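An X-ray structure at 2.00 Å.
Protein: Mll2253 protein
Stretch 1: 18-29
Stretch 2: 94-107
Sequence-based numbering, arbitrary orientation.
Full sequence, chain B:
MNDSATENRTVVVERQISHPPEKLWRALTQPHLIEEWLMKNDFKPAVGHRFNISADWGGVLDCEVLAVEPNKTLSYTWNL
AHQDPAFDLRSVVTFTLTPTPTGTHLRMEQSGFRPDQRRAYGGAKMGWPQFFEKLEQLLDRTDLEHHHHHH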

# COMPACT_ATOMS: atom_id res chain seq x y z
N SER B 18 -12.81 21.29 7.98
CA SER B 18 -12.77 22.55 8.72
C SER B 18 -11.49 23.36 8.48
O SER B 18 -10.85 23.81 9.43
N HIS B 19 -11.14 23.52 7.22
CA HIS B 19 -9.96 24.28 6.83
C HIS B 19 -10.28 24.98 5.52
O HIS B 19 -11.13 24.52 4.76
N PRO B 20 -9.62 26.12 5.27
CA PRO B 20 -9.84 26.88 4.04
C PRO B 20 -9.37 26.11 2.82
O PRO B 20 -8.46 25.28 2.92
N PRO B 21 -9.98 26.36 1.65
CA PRO B 21 -9.62 25.67 0.41
C PRO B 21 -8.13 25.73 0.05
O PRO B 21 -7.55 24.73 -0.37
N GLU B 22 -7.50 26.89 0.25
CA GLU B 22 -6.08 27.03 -0.06
C GLU B 22 -5.18 26.04 0.68
O GLU B 22 -4.23 25.51 0.10
N LYS B 23 -5.49 25.81 1.95
CA LYS B 23 -4.73 24.88 2.78
C LYS B 23 -4.95 23.46 2.27
O LYS B 23 -4.01 22.69 2.11
N LEU B 24 -6.21 23.11 2.02
CA LEU B 24 -6.55 21.78 1.52
C LEU B 24 -5.83 21.59 0.18
O LEU B 24 -5.19 20.56 -0.05
N TRP B 25 -5.91 22.59 -0.69
CA TRP B 25 -5.28 22.51 -2.00
C TRP B 25 -3.80 22.18 -1.93
O TRP B 25 -3.30 21.37 -2.72
N ARG B 26 -3.09 22.81 -1.00
CA ARG B 26 -1.67 22.56 -0.83
C ARG B 26 -1.40 21.12 -0.41
O ARG B 26 -0.49 20.48 -0.93
N ALA B 27 -2.19 20.62 0.52
CA ALA B 27 -2.02 19.25 0.99
C ALA B 27 -2.26 18.24 -0.14
O ALA B 27 -1.74 17.13 -0.10
N LEU B 28 -3.04 18.63 -1.14
CA LEU B 28 -3.35 17.75 -2.27
C LEU B 28 -2.37 17.88 -3.44
O LEU B 28 -2.32 17.01 -4.31
N THR B 29 -1.60 18.96 -3.46
CA THR B 29 -0.67 19.23 -4.55
C THR B 29 0.81 19.34 -4.17
O THR B 29 1.65 19.51 -5.04
N THR B 94 -10.62 12.34 -9.35
CA THR B 94 -10.85 13.78 -9.45
C THR B 94 -11.31 14.35 -8.11
O THR B 94 -12.26 13.85 -7.50
N PHE B 95 -10.62 15.38 -7.64
CA PHE B 95 -10.96 16.04 -6.37
C PHE B 95 -11.69 17.33 -6.69
O PHE B 95 -11.30 18.05 -7.61
N THR B 96 -12.75 17.63 -5.94
CA THR B 96 -13.50 18.86 -6.16
C THR B 96 -13.63 19.58 -4.82
O THR B 96 -14.15 19.03 -3.85
N LEU B 97 -13.11 20.81 -4.79
CA LEU B 97 -13.13 21.63 -3.59
C LEU B 97 -14.21 22.70 -3.72
O LEU B 97 -14.25 23.44 -4.70
N THR B 98 -15.10 22.75 -2.73
CA THR B 98 -16.18 23.73 -2.73
C THR B 98 -16.10 24.50 -1.42
O THR B 98 -16.28 23.93 -0.35
N PRO B 99 -15.80 25.80 -1.49
CA PRO B 99 -15.70 26.65 -0.30
C PRO B 99 -17.01 26.65 0.49
O PRO B 99 -18.08 26.74 -0.10
N THR B 100 -16.91 26.55 1.81
CA THR B 100 -18.09 26.59 2.67
C THR B 100 -17.76 27.58 3.79
O THR B 100 -16.61 27.94 3.98
N PRO B 101 -18.78 28.01 4.55
CA PRO B 101 -18.61 28.96 5.66
C PRO B 101 -17.59 28.54 6.72
O PRO B 101 -16.85 29.37 7.21
N THR B 102 -17.57 27.25 7.06
CA THR B 102 -16.65 26.75 8.08
C THR B 102 -15.39 26.09 7.50
O THR B 102 -14.53 25.63 8.25
N GLY B 103 -15.29 26.03 6.18
CA GLY B 103 -14.10 25.43 5.59
C GLY B 103 -14.20 25.08 4.12
O GLY B 103 -14.39 25.95 3.27
N THR B 104 -14.08 23.79 3.82
CA THR B 104 -14.13 23.35 2.44
C THR B 104 -14.75 21.97 2.31
O THR B 104 -14.41 21.05 3.05
N HIS B 105 -15.67 21.84 1.37
CA HIS B 105 -16.30 20.55 1.13
C HIS B 105 -15.50 19.86 0.03
O HIS B 105 -15.32 20.41 -1.06
N LEU B 106 -15.01 18.66 0.32
CA LEU B 106 -14.20 17.90 -0.63
C LEU B 106 -14.92 16.66 -1.16
O LEU B 106 -15.49 15.88 -0.39
N ARG B 107 -14.91 16.49 -2.48
CA ARG B 107 -15.51 15.32 -3.12
C ARG B 107 -14.41 14.63 -3.91
O ARG B 107 -13.63 15.29 -4.60

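The helix 21-29 lies across a β-hairpin, and alternate strand residues direct their CA-to-CB bonds toward it. Phe 95 (chi1 m) is the first of these; its buried ring receives Leu 28 over one face, with Leu 28 CD2 4.3 Å from Phe 95 CE1. Thr 96 and Thr 98 point away and make no contact. Between them Leu 97 (m, p) points toward the helix and packs against four of its residues: its CD2 lies 3.8 Å from Pro 21 O, 4.0 Å from Leu 24 CD1 and, at the edge of the Trp 25 ring, 4.1 Å from Trp 25 CE3, while its CD1 is 4.1 Å from Leu 28 CD1. Pro 99 extends the apolar contact outward, its CG 4.5 Å from Pro 21 CG.

Near the turn the contact becomes polar. A water bridges Thr 102 OG1 (2.6 Å) and Ser 18 OG (3.0 Å). Gly 103 has no side chain, and a CB there would clash with His 19 N. Thr 104 (m) then points inward, where its OG1 donates a hydrogen bond to His 19 O (2.7 Å), satisfying this carbonyl just ahead of the helix; its CG2 rests 4.0 Å from Leu 24 CD1. His 105 points away. Leu 106 (t, p) completes the apolar layer, its CB 4.1 Å from Leu 24 CD1 and its CD1 4.4 Å from Leu 28 CD1.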

# COMPACT_ATOMS: atom_id res chain seq x y z
CB SER B 18 -12.93 22.28 10.22
OG SER B 18 -14.22 21.80 10.51
CB HIS B 19 -8.75 23.35 6.66
CG HIS B 19 -8.33 22.69 7.94
ND1 HIS B 19 -7.50 23.30 8.85
CD2 HIS B 19 -8.68 21.50 8.48
CE1 HIS B 19 -7.37 22.53 9.91
NE2 HIS B 19 -8.07 21.42 9.72
CB PRO B 20 -9.05 28.17 4.27
CG PRO B 20 -7.99 27.75 5.24
CD PRO B 20 -8.73 26.85 6.19
CB PRO B 21 -10.51 26.35 -0.64
CG PRO B 21 -10.75 27.72 -0.05
CD PRO B 21 -10.98 27.41 1.40
CB GLU B 22 -5.60 28.46 0.25
CG GLU B 22 -6.26 29.50 -0.62
CD GLU B 22 -7.70 29.74 -0.21
OE1 GLU B 22 -8.51 30.13 -1.09
OE2 GLU B 22 -8.02 29.56 0.99
CB LYS B 23 -5.20 25.01 4.23
CG LYS B 23 -4.61 24.02 5.20
CD LYS B 23 -3.38 24.58 5.88
CE LYS B 23 -3.45 24.37 7.38
NZ LYS B 23 -4.60 25.14 7.96
CB LEU B 24 -8.06 21.67 1.30
CG LEU B 24 -8.75 20.32 1.53
CD1 LEU B 24 -10.11 20.35 0.85
CD2 LEU B 24 -7.91 19.17 0.98
CB TRP B 25 -5.47 23.82 -2.78
CG TRP B 25 -4.85 23.78 -4.15
CD1 TRP B 25 -3.67 24.35 -4.54
CD2 TRP B 25 -5.36 23.10 -5.31
NE1 TRP B 25 -3.42 24.07 -5.86
CE2 TRP B 25 -4.44 23.31 -6.36
CE3 TRP B 25 -6.51 22.34 -5.56
CZ2 TRP B 25 -4.63 22.78 -7.64
CZ3 TRP B 25 -6.70 21.82 -6.83
CH2 TRP B 25 -5.76 22.04 -7.85
CB ARG B 26 -1.07 23.53 0.20
CG ARG B 26 -0.68 24.88 -0.39
CD ARG B 26 -0.06 25.80 0.64
NE ARG B 26 -1.06 26.55 1.40
CZ ARG B 26 -1.88 27.46 0.86
NH1 ARG B 26 -1.81 27.74 -0.44
NH2 ARG B 26 -2.75 28.09 1.62
CB ALA B 27 -2.96 18.97 2.16
CB LEU B 28 -4.76 18.04 -2.79
CG LEU B 28 -5.94 17.74 -1.86
CD1 LEU B 28 -7.20 18.35 -2.42
CD2 LEU B 28 -6.08 16.24 -1.68
CB THR B 29 -1.08 20.53 -5.27
OG1 THR B 29 -1.08 21.61 -4.33
CG2 THR B 29 -2.47 20.39 -5.89
CB THR B 94 -11.93 14.11 -10.54
OG1 THR B 94 -11.47 13.67 -11.82
CG2 THR B 94 -12.19 15.62 -10.59
CB PHE B 95 -9.70 16.38 -5.57
CG PHE B 95 -8.88 15.18 -5.17
CD1 PHE B 95 -9.21 14.45 -4.03
CD2 PHE B 95 -7.80 14.78 -5.95
CE1 PHE B 95 -8.46 13.33 -3.67
CE2 PHE B 95 -7.05 13.66 -5.60
CZ PHE B 95 -7.38 12.93 -4.46
CB THR B 96 -14.90 18.57 -6.76
OG1 THR B 96 -14.74 17.85 -7.99
CG2 THR B 96 -15.65 19.87 -7.05
CB LEU B 97 -11.76 22.29 -3.36
CG LEU B 97 -10.59 21.38 -3.00
CD1 LEU B 97 -10.25 20.47 -4.18
CD2 LEU B 97 -9.38 22.21 -2.62
CB THR B 98 -17.56 23.05 -2.84
OG1 THR B 98 -17.62 22.25 -4.03
CG2 THR B 98 -18.68 24.10 -2.89
CB PRO B 99 -15.40 28.04 -0.88
CG PRO B 99 -14.71 27.74 -2.16
CD PRO B 99 -15.49 26.57 -2.71
CB THR B 100 -18.38 25.22 3.33
OG1 THR B 100 -17.26 24.84 4.12
CG2 THR B 100 -18.65 24.16 2.27
CB PRO B 101 -20.02 29.06 6.23
CG PRO B 101 -20.87 28.93 5.02
CD PRO B 101 -20.21 27.77 4.29
CB THR B 102 -17.34 25.73 9.04
OG1 THR B 102 -17.72 24.55 8.31
CG2 THR B 102 -18.58 26.34 9.67
CB THR B 104 -12.73 23.25 1.84
OG1 THR B 104 -11.96 24.40 2.24
CG2 THR B 104 -12.81 23.20 0.33
CB HIS B 105 -17.76 20.74 0.72
CG HIS B 105 -18.44 19.48 0.29
ND1 HIS B 105 -18.24 18.91 -0.95
CD2 HIS B 105 -19.30 18.66 0.94
CE1 HIS B 105 -18.94 17.80 -1.04
NE2 HIS B 105 -19.60 17.62 0.09
CB LEU B 106 -12.89 17.45 0.04
CG LEU B 106 -11.98 16.53 -0.78
CD1 LEU B 106 -11.47 17.29 -2.00
CD2 LEU B 106 -10.80 16.03 0.05
CB ARG B 107 -16.63 15.72 -4.08
CG ARG B 107 -17.34 14.52 -4.72
CD ARG B 107 -18.43 14.95 -5.69
NE ARG B 107 -17.87 15.52 -6.91
CZ ARG B 107 -18.59 16.10 -7.87
NH1 ARG B 107 -19.91 16.17 -7.75
NH2 ARG B 107 -17.99 16.59 -8.95
O HOH W 1 -15.96 22.61 8.16